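Local coordinates for protein 16S rRNA aminocarboxypropyltransferase (PDB 5APG) that probably transfers the 3-amino-3-carboxypropyl group of S-adenosylmethionine to an N1-methylpseudouridine of 16S rRNA, completing the hypermodification of that base, at residues 4-9 with 28-33; 41-46 with 87-92; 93-98 with 106-111. All blocks are in the same frame, centred on the assembly; numbering follows the deposited sequence.

Contacts 1 and 2 belong to the same parallel sheet and join its two outermost strands, 30-32 and 89-91, to their inner neighbours; contact 3 lies in the loops between strand 89-91 and helix 112-122. The first two are partly buried, contact 1 with more exposed side chains, whereas contact 3 is mostly enclosed. Their chemistry follows: contact 1 pairs a ladder with aliphatic and aromatic packing and two bridging waters, contact 2 adds an Asp-Arg salt bridge, and contact 3 has two backbone bonds amid leucines. Contacts 2 and 3 both touch the bound selenium analogue of S-adenosylmethionine and meet each other where Arg92 packs on Tyr108.

Contact 1: 4-9 with 28-33; sequences RVFIYR and FAQLVD
Phe6 and Gln30 run side by side from neighbouring strands, pointing the same way, with ring and amide planes 75° apart. Gln30 CG lies 3.7 Å from Phe6 CD2, and its extended chain carries NE2 to the ring edge, in the ring plane. The amide and the tip of Arg4 only come near each other, the Gln30 OE1 to Arg4 NH2 separation being 3.9 Å. Further along this face, Val32 CG2, in the crowded position between backbone N and carbonyl carbon, meets Tyr8 CB at 3.9 Å. Tyr8, its CG anti to the backbone N, presents a ring edge to the carbonyl of Val32. These strands, 5-9 and 30-32, are the two parallel arms of a beta-alpha-beta unit whose helix, 19-25, packs against the other face through Ala20 and Val24, beneath Ile7 and Leu31. On that face Ile7 CG1 stands beside the backbone N and the chain is straight at chi2 (174°), so CD1 reaches back to Ala29 CB at 3.8 Å. Ile7 CG2 instead meets Leu31 CD2 at 4.0 Å, the two side chains crossing obliquely; the same Leu31 methyl also touches Arg9 CB. Three backbone bonds set the register: Gln30 N to Val5 O, Ile7 N to Gln30 O at 3.0 Å, and Val32 N to Ile7 O, the last with its donor above the carbonyl plane. Water continues the ladder at both ends, one molecule joining Val5 N to Phe28 O and another Arg9 N to Val32 O. The Arg9 guanidinium leaves the pair altogether for a salt bridge with Asp70.

Contact 2: 41-46 with 87-92; sequences GSIILD and KFIRRR. With EEM ([(3S)-3-amino-4-hydroxy-4-oxo-butyl]-[[(2S,3S,4R,5R)-5-(6-aminopurin-9-yl)-3,4-dihydroxy-oxolan-2-yl]methyl]-methyl-selanium), chain D.
Around Phe88 and Ile44, both buried, the contact is tight. Ile44 CG2, in the crowded position on its CB, lies 3.4 Å from Phe88 CB, and Ile44 CD1 sits over the centre of one ring face, a CH-pi contact 4.0 Å from the centroid. Lys87 CG covers the opposite face, while Ser42 OG, hydrogen-bonded to Pro39 and Ser67, comes to the ring edge. Alongside Ile44 runs Arg90, its chain bent at chi3 so that the guanidinium grips Asp46 side-on: NH2 (2.7 Å) and NE (2.9 Å) both donate to Asp46 OD2, with the two planes 20° apart. OD1 bonds instead to Thr48 OG1. A leucine at Arg90 removes both donors to Asp46 OD2 and would probably leave Asp46 less firmly held beside the adenine. On the other face Ile43 is buried, but its partners on the second strand, Ile89 and Arg91, are partly exposed. Ile43 CD1 meets Ile89 CG2 at 3.6 Å; Arg91 leads its end away from segment 41-46, folding its guanidinium over that Ile89 methyl, NH1 bonding to Arg90 O. Five backbone bonds join the pair, from Gly41 N to Lys87 O through to Asp46 N to Arg91 O. Strand 89-91 ends the parallel sheet, strand 66-70 flanks 43-45 on its other side, and helix 58-63 packs Ile60 against Ile43 and Ile89.

Contact 3: 93-98 with 106-111; sequences LPLLIA and KPYILS. With EEM ([(3S)-3-amino-4-hydroxy-4-oxo-butyl]-[[(2S,3S,4R,5R)-5-(6-aminopurin-9-yl)-3,4-dihydroxy-oxolan-2-yl]methyl]-methyl-selanium), chain D.
Neither segment forms a regular strand; a single backbone bridge pairs Ile97 with Pro107. Two nearly straight bonds frame it, Tyr108 N to Leu96 O at 2.7 Å, almost along the C=O axis, and Ala98 N to Lys106 O at 3.0 Å. At Tyr108 the chain bends sharply with a positive phi of 75°, and a weak bond from Ile109 N to Pro107 O spans the bend, as in a classic gamma turn. Tyr108 CG is anti to the backbone N, chi1 -161°, which lays one ring face against the adenine amino group, so that N6 of the ligand is 3.2 Å from Tyr108 CE1, offset toward the rim. Leu93 O meets the same ring at its edge, and the phenol OH is held by Pro47 O. Leu95 CD1 touches Tyr108 CB at 3.7 Å, the side chains crossing at about a right angle, while Ile97 CD1 rests on Pro107. Leu93 CD1 lies 3.8 Å from Leu110 CD1. Leu93 CB is close to adenine N1 and Leu110 CB close to N7. Ser111 caps helix 112-122 and brings its CB near the ligand carboxylate. Helix 170-182 packs on Tyr108 and Ile109 through Leu174 and Met178. The base is read by main-chain atoms: Leu93 N donates to N1 of the ligand at 3.1 Å, and N6 donates to Tyr108 O at 2.9 Å. Because this pair asks for an acceptor at N1 and a donor at the six position, it would probably select adenine over guanine.

Contact 1: 4-9 with 28-33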
loop_
_atom_site.group_PDB
_atom_site.type_symbol
_atom_site.label_atom_id
_atom_site.label_comp_id
_atom_site.label_asym_id
_atom_site.label_seq_id
_atom_site.Cartn_x
_atom_site.Cartn_y
_atom_site.Cartn_z
ATOM N N ARG A 4 13.898 4.633 -0.272
ATOM C CA ARG A 4 13.827 4.541 1.178
ATOM C C ARG A 4 12.373 4.458 1.629
ATOM O O ARG A 4 11.554 5.305 1.271
ATOM C CB ARG A 4 14.529 5.735 1.825
ATOM C CG ARG A 4 16.025 5.785 1.541
ATOM C CD ARG A 4 16.764 4.751 2.373
ATOM N NE ARG A 4 16.730 5.086 3.795
ATOM C CZ ARG A 4 17.575 5.926 4.382
ATOM N NH1 ARG A 4 18.529 6.514 3.668
ATOM N NH2 ARG A 4 17.471 6.179 5.681
ATOM N N VAL A 5 12.057 3.426 2.404
ATOM C CA VAL A 5 10.700 3.226 2.906
ATOM C C VAL A 5 10.655 3.465 4.413
ATOM O O VAL A 5 11.479 2.934 5.163
ATOM C CB VAL A 5 10.181 1.808 2.587
ATOM C CG1 VAL A 5 8.745 1.642 3.073
ATOM C CG2 VAL A 5 10.278 1.528 1.093
ATOM N N PHE A 6 9.700 4.279 4.849
ATOM C CA PHE A 6 9.557 4.613 6.258
ATOM C C PHE A 6 8.167 4.231 6.754
ATOM O O PHE A 6 7.166 4.528 6.101
ATOM C CB PHE A 6 9.802 6.105 6.487
ATOM C CG PHE A 6 11.160 6.571 6.053
ATOM C CD1 PHE A 6 11.385 6.964 4.745
ATOM C CD2 PHE A 6 12.210 6.616 6.954
ATOM C CE1 PHE A 6 12.637 7.395 4.342
ATOM C CE2 PHE A 6 13.468 7.045 6.557
ATOM C CZ PHE A 6 13.680 7.434 5.249
ATOM N N ILE A 7 8.112 3.577 7.909
ATOM C CA ILE A 7 6.848 3.104 8.457
ATOM C C ILE A 7 6.635 3.574 9.891
ATOM O O ILE A 7 7.495 3.386 10.753
ATOM C CB ILE A 7 6.762 1.560 8.431
ATOM C CG1 ILE A 7 6.875 1.032 6.999
ATOM C CG2 ILE A 7 5.458 1.085 9.067
ATOM C CD1 ILE A 7 6.951 -0.490 6.914
ATOM N N TYR A 8 5.492 4.199 10.141
ATOM C CA TYR A 8 5.057 4.405 11.510
ATOM C C TYR A 8 4.076 3.301 11.853
ATOM O O TYR A 8 3.065 3.118 11.170
ATOM C CB TYR A 8 4.410 5.773 11.721
ATOM C CG TYR A 8 3.767 5.878 13.086
ATOM C CD1 TYR A 8 4.545 5.923 14.235
ATOM C CD2 TYR A 8 2.386 5.896 13.228
ATOM C CE1 TYR A 8 3.968 6.000 15.489
ATOM C CE2 TYR A 8 1.797 5.974 14.478
ATOM C CZ TYR A 8 2.594 6.026 15.605
ATOM O OH TYR A 8 2.014 6.104 16.849
ATOM N N ARG A 9 4.385 2.555 12.904
ATOM C CA ARG A 9 3.550 1.431 13.290
ATOM C C ARG A 9 2.796 1.703 14.586
ATOM O O ARG A 9 3.392 2.049 15.603
ATOM C CB ARG A 9 4.397 0.168 13.432
ATOM C CG ARG A 9 3.625 -1.041 13.917
ATOM C CD ARG A 9 4.461 -2.304 13.828
ATOM N NE ARG A 9 4.183 -3.219 14.930
ATOM C CZ ARG A 9 3.110 -4.000 15.002
ATOM N NH1 ARG A 9 2.207 -3.982 14.033
ATOM N NH2 ARG A 9 2.941 -4.802 16.046
ATOM N N PHE A 28 14.149 -3.737 4.504
ATOM C CA PHE A 28 13.465 -3.097 3.377
ATOM C C PHE A 28 12.868 -1.748 3.763
ATOM O O PHE A 28 12.583 -0.910 2.908
ATOM C CB PHE A 28 12.354 -3.993 2.832
ATOM C CG PHE A 28 12.851 -5.184 2.064
ATOM C CD1 PHE A 28 13.459 -5.024 0.830
ATOM C CD2 PHE A 28 12.680 -6.467 2.561
ATOM C CE1 PHE A 28 13.898 -6.122 0.109
ATOM C CE2 PHE A 28 13.119 -7.570 1.847
ATOM C CZ PHE A 28 13.726 -7.396 0.619
ATOM N N ALA A 29 12.660 -1.559 5.059
ATOM C CA ALA A 29 12.069 -0.331 5.568
ATOM C C ALA A 29 12.576 -0.078 6.973
ATOM O O ALA A 29 13.133 -0.974 7.612
ATOM C CB ALA A 29 10.549 -0.420 5.553
ATOM N N GLN A 30 12.384 1.140 7.460
ATOM C CA GLN A 30 12.760 1.443 8.829
ATOM C C GLN A 30 11.572 2.026 9.590
ATOM O O GLN A 30 10.771 2.783 9.034
ATOM C CB GLN A 30 13.967 2.390 8.856
ATOM C CG GLN A 30 13.647 3.867 8.963
ATOM C CD GLN A 30 14.891 4.709 9.207
ATOM O OE1 GLN A 30 15.999 4.325 8.827
ATOM N NE2 GLN A 30 14.714 5.857 9.852
ATOM N N LEU A 31 11.434 1.629 10.850
ATOM C CA LEU A 31 10.398 2.187 11.712
ATOM C C LEU A 31 10.790 3.580 12.185
ATOM O O LEU A 31 11.966 3.855 12.428
ATOM C CB LEU A 31 10.150 1.285 12.923
ATOM C CG LEU A 31 9.398 -0.029 12.716
ATOM C CD1 LEU A 31 9.156 -0.706 14.059
ATOM C CD2 LEU A 31 8.084 0.211 11.998
ATOM N N VAL A 32 9.797 4.454 12.311
ATOM C CA VAL A 32 9.995 5.766 12.916
ATOM C C VAL A 32 9.118 5.850 14.161
ATOM O O VAL A 32 8.170 5.080 14.302
ATOM C CB VAL A 32 9.666 6.907 11.935
ATOM C CG1 VAL A 32 10.488 6.751 10.665
ATOM C CG2 VAL A 32 8.177 6.920 11.601
ATOM N N ASP A 33 9.428 6.773 15.065
ATOM C CA ASP A 33 8.776 6.768 16.372
ATOM C C ASP A 33 7.472 7.558 16.395
ATOM O O ASP A 33 6.732 7.515 17.378
ATOM C CB ASP A 33 9.733 7.292 17.452
ATOM C CG ASP A 33 10.283 8.677 17.143
ATOM O OD1 ASP A 33 9.699 9.403 16.314
ATOM O OD2 ASP A 33 11.312 9.042 17.747
HETATM O O HOH W 1 13.880 1.155 1.852
HETATM O O HOH W 2 6.731 2.636 14.462
#

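Contact 2: 41-46 with 87-92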
loop_
_atom_site.group_PDB
_atom_site.type_symbol
_atom_site.label_atom_id
_atom_site.label_comp_id
_atom_site.label_asym_id
_atom_site.label_seq_id
_atom_site.Cartn_x
_atom_site.Cartn_y
_atom_site.Cartn_z
ATOM N N GLY A 41 7.024 15.589 2.454
ATOM C CA GLY A 41 7.158 15.652 1.012
ATOM C C GLY A 41 7.342 14.290 0.374
ATOM O O GLY A 41 7.533 14.188 -0.835
ATOM N N SER A 42 7.291 13.240 1.187
ATOM C CA SER A 42 7.349 11.881 0.666
ATOM C C SER A 42 5.979 11.473 0.136
ATOM O O SER A 42 4.970 12.095 0.462
ATOM C CB SER A 42 7.805 10.893 1.745
ATOM O OG SER A 42 6.920 10.887 2.858
ATOM N N ILE A 43 5.956 10.436 -0.692
ATOM C CA ILE A 43 4.715 9.731 -0.980
ATOM C C ILE A 43 4.274 9.008 0.284
ATOM O O ILE A 43 5.065 8.273 0.880
ATOM C CB ILE A 43 4.877 8.688 -2.116
ATOM C CG1 ILE A 43 5.368 9.343 -3.410
ATOM C CG2 ILE A 43 3.567 7.936 -2.347
ATOM C CD1 ILE A 43 4.353 10.288 -4.028
ATOM N N ILE A 44 3.028 9.205 0.707
ATOM C CA ILE A 44 2.487 8.346 1.751
ATOM C C ILE A 44 1.329 7.540 1.183
ATOM O O ILE A 44 0.414 8.078 0.545
ATOM C CB ILE A 44 2.042 9.128 3.028
ATOM C CG1 ILE A 44 1.839 8.151 4.192
ATOM C CG2 ILE A 44 0.765 9.958 2.800
ATOM C CD1 ILE A 44 1.589 8.822 5.534
ATOM N N LEU A 45 1.400 6.229 1.365
ATOM C CA LEU A 45 0.281 5.386 0.989
ATOM C C LEU A 45 -0.858 5.696 1.942
ATOM O O LEU A 45 -0.655 5.855 3.148
ATOM C CB LEU A 45 0.655 3.905 1.023
ATOM C CG LEU A 45 1.735 3.473 0.023
ATOM C CD1 LEU A 45 1.874 1.963 0.015
ATOM C CD2 LEU A 45 1.436 3.991 -1.377
ATOM N N ASP A 46 -2.056 5.817 1.390
ATOM C CA ASP A 46 -3.218 6.199 2.171
ATOM C C ASP A 46 -4.447 5.650 1.472
ATOM O O ASP A 46 -4.858 6.180 0.442
ATOM C CB ASP A 46 -3.294 7.725 2.315
ATOM C CG ASP A 46 -4.433 8.184 3.215
ATOM O OD1 ASP A 46 -5.404 7.423 3.436
ATOM O OD2 ASP A 46 -4.358 9.331 3.698
ATOM N N LYS A 87 1.364 17.397 5.007
ATOM C CA LYS A 87 2.771 17.028 5.126
ATOM C C LYS A 87 3.259 16.120 3.986
ATOM O O LYS A 87 4.443 16.128 3.635
ATOM C CB LYS A 87 2.987 16.350 6.483
ATOM C CG LYS A 87 4.349 15.717 6.730
ATOM C CD LYS A 87 4.448 15.262 8.188
ATOM C CE LYS A 87 5.707 14.447 8.471
ATOM N NZ LYS A 87 6.974 15.217 8.346
ATOM N N PHE A 88 2.344 15.351 3.404
ATOM C CA PHE A 88 2.709 14.308 2.449
ATOM C C PHE A 88 2.045 14.459 1.083
ATOM O O PHE A 88 1.129 15.261 0.900
ATOM C CB PHE A 88 2.326 12.936 2.994
ATOM C CG PHE A 88 2.886 12.630 4.351
ATOM C CD1 PHE A 88 4.177 12.152 4.493
ATOM C CD2 PHE A 88 2.112 12.809 5.487
ATOM C CE1 PHE A 88 4.691 11.866 5.745
ATOM C CE2 PHE A 88 2.618 12.526 6.740
ATOM C CZ PHE A 88 3.910 12.050 6.867
ATOM N N ILE A 89 2.516 13.657 0.132
ATOM C CA ILE A 89 1.804 13.433 -1.116
ATOM C C ILE A 89 1.005 12.138 -0.963
ATOM O O ILE A 89 1.546 11.035 -1.089
ATOM C CB ILE A 89 2.760 13.353 -2.320
ATOM C CG1 ILE A 89 3.495 14.687 -2.490
ATOM C CG2 ILE A 89 1.993 13.026 -3.594
ATOM C CD1 ILE A 89 4.727 14.609 -3.363
ATOM N N ARG A 90 -0.286 12.290 -0.677
ATOM C CA ARG A 90 -1.134 11.168 -0.288
ATOM C C ARG A 90 -1.693 10.450 -1.507
ATOM O O ARG A 90 -2.338 11.066 -2.355
ATOM C CB ARG A 90 -2.279 11.655 0.608
ATOM C CG ARG A 90 -1.809 12.368 1.871
ATOM C CD ARG A 90 -2.965 13.064 2.587
ATOM N NE ARG A 90 -3.903 12.115 3.181
ATOM C CZ ARG A 90 -4.956 12.467 3.912
ATOM N NH1 ARG A 90 -5.205 13.751 4.140
ATOM N NH2 ARG A 90 -5.760 11.540 4.417
ATOM N N ARG A 91 -1.448 9.146 -1.585
ATOM C CA ARG A 91 -1.901 8.343 -2.719
ATOM C C ARG A 91 -2.468 6.999 -2.272
ATOM O O ARG A 91 -1.858 6.299 -1.461
ATOM C CB ARG A 91 -0.749 8.104 -3.705
ATOM C CG ARG A 91 -0.204 9.361 -4.385
ATOM C CD ARG A 91 -1.261 10.011 -5.297
ATOM N NE ARG A 91 -0.725 11.157 -6.033
ATOM C CZ ARG A 91 -0.770 12.417 -5.607
ATOM N NH1 ARG A 91 -1.326 12.714 -4.435
ATOM N NH2 ARG A 91 -0.255 13.387 -6.354
ATOM N N ARG A 92 -3.632 6.632 -2.799
ATOM C CA ARG A 92 -4.117 5.271 -2.614
ATOM C C ARG A 92 -3.451 4.403 -3.663
ATOM O O ARG A 92 -2.899 4.911 -4.640
ATOM C CB ARG A 92 -5.646 5.177 -2.735
ATOM C CG ARG A 92 -6.206 5.485 -4.133
ATOM C CD ARG A 92 -7.680 5.075 -4.216
ATOM N NE ARG A 92 -8.315 5.383 -5.498
ATOM C CZ ARG A 92 -8.300 4.583 -6.561
ATOM N NH1 ARG A 92 -7.655 3.425 -6.517
ATOM N NH2 ARG A 92 -8.919 4.949 -7.677
HETATM C C2 EEM D . -3.082 2.405 -0.079
HETATM N N3 EEM D . -2.412 1.868 0.896
HETATM C C4 EEM D . -2.668 0.628 1.272
HETATM C "C1'" EEM D . -1.019 0.111 3.108
HETATM C "C2'" EEM D . -1.516 1.220 4.068
HETATM C "C3'" EEM D . -2.008 0.480 5.136
HETATM C "C4'" EEM D . -1.267 -0.627 5.312
HETATM C "C5'" EEM D . -2.034 -1.842 5.683
HETATM O O EEM D . 0.272 -6.305 6.958
HETATM C C EEM D . -0.280 -6.484 8.008
HETATM O OXT EEM D . 0.284 -7.081 8.908
HETATM C CA EEM D . -1.666 -5.930 8.250
HETATM N N EEM D . -2.149 -6.460 9.494
HETATM C CB EEM D . -1.517 -4.416 8.287
HETATM C CG EEM D . -2.820 -3.652 8.173
HETATM SE SE EEM D . -2.494 -1.790 7.579
HETATM C CE EEM D . -4.129 -0.757 7.677
HETATM O "O4'" EEM D . -0.783 -0.920 3.809
HETATM O "O3'" EEM D . -2.227 1.310 6.344
HETATM O "O2'" EEM D . -0.293 1.850 4.465
HETATM N N9 EEM D . -2.172 -0.188 2.214
HETATM C C8 EEM D . -2.840 -1.320 2.112
HETATM N N7 EEM D . -3.747 -1.262 1.163
HETATM C C5 EEM D . -3.668 -0.045 0.597
HETATM N N1 EEM D . -4.045 1.810 -0.752
HETATM C C6 EEM D . -4.383 0.590 -0.457
HETATM N N6 EEM D . -5.419 -0.070 -1.147
#

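Contact 3: 93-98 with 106-111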
loop_
_atom_site.group_PDB
_atom_site.type_symbol
_atom_site.label_atom_id
_atom_site.label_comp_id
_atom_site.label_asym_id
_atom_site.label_seq_id
_atom_site.Cartn_x
_atom_site.Cartn_y
_atom_site.Cartn_z
ATOM N N LEU A 93 -3.481 3.094 -3.461
ATOM C CA LEU A 93 -3.042 2.197 -4.510
ATOM C C LEU A 93 -4.186 1.997 -5.486
ATOM O O LEU A 93 -5.347 2.011 -5.089
ATOM C CB LEU A 93 -2.584 0.854 -3.943
ATOM C CG LEU A 93 -1.256 0.888 -3.187
ATOM C CD1 LEU A 93 -1.072 -0.421 -2.458
ATOM C CD2 LEU A 93 -0.098 1.148 -4.149
ATOM N N PRO A 94 -3.861 1.824 -6.772
ATOM C CA PRO A 94 -4.879 1.376 -7.721
ATOM C C PRO A 94 -5.394 0.009 -7.301
ATOM O O PRO A 94 -4.716 -0.706 -6.552
ATOM C CB PRO A 94 -4.129 1.314 -9.061
ATOM C CG PRO A 94 -2.696 1.303 -8.707
ATOM C CD PRO A 94 -2.563 2.062 -7.422
ATOM N N LEU A 95 -6.577 -0.349 -7.782
ATOM C CA LEU A 95 -7.284 -1.523 -7.295
ATOM C C LEU A 95 -6.546 -2.821 -7.599
ATOM O O LEU A 95 -6.263 -3.133 -8.758
ATOM C CB LEU A 95 -8.689 -1.571 -7.896
ATOM C CG LEU A 95 -9.573 -2.668 -7.304
ATOM C CD1 LEU A 95 -9.885 -2.366 -5.845
ATOM C CD2 LEU A 95 -10.840 -2.812 -8.111
ATOM N N LEU A 96 -6.250 -3.576 -6.545
ATOM C CA LEU A 96 -5.531 -4.835 -6.669
ATOM C C LEU A 96 -6.190 -5.896 -5.799
ATOM O O LEU A 96 -6.949 -5.581 -4.882
ATOM C CB LEU A 96 -4.060 -4.657 -6.282
ATOM C CG LEU A 96 -3.240 -3.789 -7.240
ATOM C CD1 LEU A 96 -2.002 -3.218 -6.549
ATOM C CD2 LEU A 96 -2.843 -4.583 -8.479
ATOM N N ILE A 97 -5.894 -7.153 -6.096
ATOM C CA ILE A 97 -6.475 -8.272 -5.376
ATOM C C ILE A 97 -5.468 -8.813 -4.362
ATOM O O ILE A 97 -4.316 -9.066 -4.708
ATOM C CB ILE A 97 -6.896 -9.388 -6.351
ATOM C CG1 ILE A 97 -7.852 -8.837 -7.416
ATOM C CG2 ILE A 97 -7.528 -10.545 -5.609
ATOM C CD1 ILE A 97 -9.082 -8.163 -6.841
ATOM N N ALA A 98 -5.898 -8.979 -3.116
ATOM C CA ALA A 98 -5.014 -9.482 -2.064
ATOM C C ALA A 98 -4.657 -10.945 -2.303
ATOM O O ALA A 98 -5.483 -11.725 -2.782
ATOM C CB ALA A 98 -5.664 -9.313 -0.688
ATOM N N LYS A 106 -9.758 -10.976 -2.387
ATOM C CA LYS A 106 -10.597 -9.802 -2.152
ATOM C C LYS A 106 -9.890 -8.506 -2.551
ATOM O O LYS A 106 -8.686 -8.362 -2.350
ATOM C CB LYS A 106 -11.034 -9.745 -0.689
ATOM C CG LYS A 106 -11.775 -10.998 -0.231
ATOM C CD LYS A 106 -12.447 -10.795 1.114
ATOM C CE LYS A 106 -13.836 -10.195 0.942
ATOM N NZ LYS A 106 -14.458 -9.830 2.243
ATOM N N PRO A 107 -10.647 -7.556 -3.119
ATOM C CA PRO A 107 -10.089 -6.314 -3.665
ATOM C C PRO A 107 -9.668 -5.272 -2.624
ATOM O O PRO A 107 -10.281 -5.166 -1.559
ATOM C CB PRO A 107 -11.242 -5.768 -4.514
ATOM C CG PRO A 107 -12.470 -6.284 -3.841
ATOM C CD PRO A 107 -12.096 -7.664 -3.370
ATOM N N TYR A 108 -8.605 -4.539 -2.959
ATOM C CA TYR A 108 -8.214 -3.277 -2.321
ATOM C C TYR A 108 -7.573 -3.396 -0.943
ATOM O O TYR A 108 -6.630 -2.666 -0.636
ATOM C CB TYR A 108 -9.419 -2.337 -2.218
ATOM C CG TYR A 108 -9.033 -0.890 -1.995
ATOM C CD1 TYR A 108 -8.286 -0.200 -2.942
ATOM C CD2 TYR A 108 -9.412 -0.215 -0.841
ATOM C CE1 TYR A 108 -7.930 1.120 -2.753
ATOM C CE2 TYR A 108 -9.058 1.113 -0.640
ATOM C CZ TYR A 108 -8.311 1.770 -1.599
ATOM O OH TYR A 108 -7.954 3.086 -1.417
ATOM N N ILE A 109 -8.085 -4.288 -0.103
ATOM C CA ILE A 109 -7.610 -4.378 1.274
ATOM C C ILE A 109 -6.346 -5.233 1.354
ATOM O O ILE A 109 -6.419 -6.449 1.518
ATOM C CB ILE A 109 -8.698 -4.958 2.201
ATOM C CG1 ILE A 109 -9.999 -4.151 2.070
ATOM C CG2 ILE A 109 -8.215 -4.997 3.643
ATOM C CD1 ILE A 109 -9.841 -2.670 2.367
ATOM N N LEU A 110 -5.186 -4.586 1.242
ATOM C CA LEU A 110 -3.918 -5.304 1.165
ATOM C C LEU A 110 -3.161 -5.302 2.487
ATOM O O LEU A 110 -3.358 -4.422 3.323
ATOM C CB LEU A 110 -3.027 -4.692 0.077
ATOM C CG LEU A 110 -3.673 -4.486 -1.298
ATOM C CD1 LEU A 110 -2.665 -3.898 -2.281
ATOM C CD2 LEU A 110 -4.247 -5.798 -1.830
ATOM N N SER A 111 -2.288 -6.289 2.665
ATOM C CA SER A 111 -1.342 -6.261 3.772
ATOM C C SER A 111 -0.329 -5.152 3.521
ATOM O O SER A 111 -0.185 -4.676 2.394
ATOM C CB SER A 111 -0.629 -7.607 3.929
ATOM O OG SER A 111 0.257 -7.857 2.845
HETATM C C2 EEM D . -3.082 2.405 -0.079
HETATM N N3 EEM D . -2.412 1.868 0.896
HETATM C C4 EEM D . -2.668 0.628 1.272
HETATM C "C1'" EEM D . -1.019 0.111 3.108
HETATM C "C2'" EEM D . -1.516 1.220 4.068
HETATM C "C3'" EEM D . -2.008 0.480 5.136
HETATM C "C4'" EEM D . -1.267 -0.627 5.312
HETATM C "C5'" EEM D . -2.034 -1.842 5.683
HETATM O O EEM D . 0.272 -6.305 6.958
HETATM C C EEM D . -0.280 -6.484 8.008
HETATM O OXT EEM D . 0.284 -7.081 8.908
HETATM C CA EEM D . -1.666 -5.930 8.250
HETATM N N EEM D . -2.149 -6.460 9.494
HETATM C CB EEM D . -1.517 -4.416 8.287
HETATM C CG EEM D . -2.820 -3.652 8.173
HETATM SE SE EEM D . -2.494 -1.790 7.579
HETATM C CE EEM D . -4.129 -0.757 7.677
HETATM O "O4'" EEM D . -0.783 -0.920 3.809
HETATM O "O3'" EEM D . -2.227 1.310 6.344
HETATM O "O2'" EEM D . -0.293 1.850 4.465
HETATM N N9 EEM D . -2.172 -0.188 2.214
HETATM C C8 EEM D . -2.840 -1.320 2.112
HETATM N N7 EEM D . -3.747 -1.262 1.163
HETATM C C5 EEM D . -3.668 -0.045 0.597
HETATM N N1 EEM D . -4.045 1.810 -0.752
HETATM C C6 EEM D . -4.383 0.590 -0.457
HETATM N N6 EEM D . -5.419 -0.070 -1.147
#